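Local coordinates for xylulose kinase (Escherichia coli, PDB 2ITM), which phosphorylates D-xylulose at the expense of ATP to give D-xylulose 5-phosphate and ADP, at residues P125-P130 / H275-A280. Numbering follows the deposited sequence.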
loop_
_atom_site.group_PDB
_atom_site.type_symbol
_atom_site.label_atom_id
_atom_site.label_comp_id
_atom_site.label_asym_id
_atom_site.label_seq_id
_atom_site.Cartn_x
_atom_site.Cartn_y
_atom_site.Cartn_z
ATOM N N PRO A 125 -7.953 1.006 -28.929
ATOM C CA PRO A 125 -9.340 0.560 -29.018
ATOM C C PRO A 125 -10.281 1.735 -28.956
ATOM O O PRO A 125 -11.405 1.633 -29.409
ATOM C CB PRO A 125 -9.507 -0.295 -27.770
ATOM C CG PRO A 125 -8.191 -0.753 -27.459
ATOM C CD PRO A 125 -7.198 0.258 -27.923
ATOM N N GLY A 126 -9.804 2.834 -28.386
ATOM C CA GLY A 126 -10.537 4.078 -28.332
ATOM C C GLY A 126 -10.673 4.759 -29.677
ATOM O O GLY A 126 -11.548 5.588 -29.861
ATOM N N PHE A 127 -9.807 4.403 -30.613
ATOM C CA PHE A 127 -9.825 4.981 -31.940
ATOM C C PHE A 127 -10.930 4.406 -32.805
ATOM O O PHE A 127 -11.419 3.323 -32.561
ATOM C CB PHE A 127 -8.477 4.808 -32.624
ATOM C CG PHE A 127 -7.340 5.489 -31.921
ATOM C CD1 PHE A 127 -6.035 5.228 -32.281
ATOM C CD2 PHE A 127 -7.570 6.390 -30.909
ATOM C CE1 PHE A 127 -4.996 5.840 -31.647
ATOM C CE2 PHE A 127 -6.542 6.999 -30.274
ATOM C CZ PHE A 127 -5.251 6.727 -30.636
ATOM N N THR A 128 -11.330 5.154 -33.815
ATOM C CA THR A 128 -12.572 4.905 -34.524
ATOM C C THR A 128 -12.507 3.624 -35.368
ATOM O O THR A 128 -13.417 2.816 -35.357
ATOM C CB THR A 128 -12.928 6.116 -35.393
ATOM O OG1 THR A 128 -12.654 7.318 -34.677
ATOM C CG2 THR A 128 -14.412 6.177 -35.623
ATOM N N ALA A 129 -11.404 3.454 -36.087
ATOM C CA ALA A 129 -11.269 2.393 -37.066
ATOM C C ALA A 129 -11.519 0.973 -36.548
ATOM O O ALA A 129 -12.301 0.265 -37.108
ATOM C CB ALA A 129 -9.957 2.490 -37.759
ATOM N N PRO A 130 -10.852 0.575 -35.474
ATOM C CA PRO A 130 -11.086 -0.732 -34.901
ATOM C C PRO A 130 -12.518 -0.933 -34.421
ATOM O O PRO A 130 -13.010 -2.050 -34.444
ATOM C CB PRO A 130 -10.120 -0.812 -33.730
ATOM C CG PRO A 130 -9.782 0.554 -33.429
ATOM C CD PRO A 130 -9.876 1.331 -34.675
ATOM N N HIS A 275 1.080 10.288 -29.217
ATOM C CA HIS A 275 0.222 10.380 -30.371
ATOM C C HIS A 275 0.509 11.565 -31.264
ATOM O O HIS A 275 0.876 12.625 -30.802
ATOM C CB HIS A 275 -1.226 10.321 -29.957
ATOM C CG HIS A 275 -1.607 9.003 -29.385
ATOM N ND1 HIS A 275 -2.218 8.868 -28.163
ATOM C CD2 HIS A 275 -1.410 7.752 -29.850
ATOM C CE1 HIS A 275 -2.409 7.591 -27.911
ATOM N NE2 HIS A 275 -1.925 6.891 -28.918
ATOM N N SER A 276 0.357 11.335 -32.558
ATOM C CA SER A 276 0.621 12.341 -33.555
ATOM C C SER A 276 -0.598 12.550 -34.439
ATOM O O SER A 276 -1.078 11.629 -35.081
ATOM C CB SER A 276 1.848 11.966 -34.384
ATOM O OG SER A 276 2.118 12.920 -35.379
ATOM N N PHE A 277 -1.101 13.766 -34.438
ATOM C CA PHE A 277 -2.265 14.138 -35.217
ATOM C C PHE A 277 -2.072 15.431 -35.975
ATOM O O PHE A 277 -1.145 16.186 -35.710
ATOM C CB PHE A 277 -3.484 14.276 -34.315
ATOM C CG PHE A 277 -3.826 13.056 -33.545
ATOM C CD1 PHE A 277 -3.937 13.099 -32.177
ATOM C CD2 PHE A 277 -4.066 11.867 -34.188
ATOM C CE1 PHE A 277 -4.257 11.986 -31.470
ATOM C CE2 PHE A 277 -4.399 10.749 -33.484
ATOM C CZ PHE A 277 -4.502 10.806 -32.125
ATOM N N CYS A 278 -2.980 15.707 -36.897
ATOM C CA CYS A 278 -3.122 17.039 -37.435
ATOM C C CYS A 278 -3.604 18.003 -36.356
ATOM O O CYS A 278 -4.335 17.620 -35.467
ATOM C CB CYS A 278 -4.053 17.046 -38.652
ATOM S SG CYS A 278 -3.553 16.032 -40.048
ATOM N N HIS A 279 -3.163 19.247 -36.439
ATOM C CA HIS A 279 -3.709 20.327 -35.627
ATOM C C HIS A 279 -4.936 20.941 -36.302
ATOM O O HIS A 279 -5.132 20.782 -37.487
ATOM C CB HIS A 279 -2.631 21.389 -35.380
ATOM C CG HIS A 279 -2.886 22.271 -34.198
ATOM N ND1 HIS A 279 -4.025 22.189 -33.433
ATOM C CD2 HIS A 279 -2.138 23.249 -33.647
ATOM C CE1 HIS A 279 -3.970 23.082 -32.466
ATOM N NE2 HIS A 279 -2.834 23.740 -32.576
ATOM N N ALA A 280 -5.743 21.654 -35.530
ATOM C CA ALA A 280 -6.966 22.254 -36.034
ATOM C C ALA A 280 -6.721 23.538 -36.828
ATOM O O ALA A 280 -7.626 24.312 -37.074
ATOM C CB ALA A 280 -7.943 22.504 -34.905
#
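The imidazole nitrogen NE2 of His275 meets the far corner of the Phe127 ring, CZ, at 3.7 Å, in a T-shaped (edge-to-face) stack that spans the two actin-like domains of this FGGY kinase. Phe127 belongs to the N-terminal domain, on the approach to helix 128-138; His275 lies on strand 275-278, an outermost strand of the seven-stranded sheet in the C-terminal domain. The two side chains reach out from opposite directions. CG of Phe127 is anti to its carbonyl carbon (chi1 -62°), and with CB already directed at the strand this carries CZ to the imidazole. The planes stand 69° apart and the centroids 5.4 Å, with CZ above the rim of the imidazole rather than its middle.

This buried bridge borders the sugar site. Phe127 also packs against the ring of His78, a substrate-binding residue, while the nearest atoms of the Phe277 side chain and the bound D-xylulose are about 4 Å apart. Thr128 OG1 hydrogen-bonds His78 O, so the residue next to Phe127 holds the backbone of the same histidine. Two residues on from His275, Phe277 makes the looser apolar contact, its CZ 4.4 Å from CZ of Phe127, which lies at the edge of the Phe277 ring.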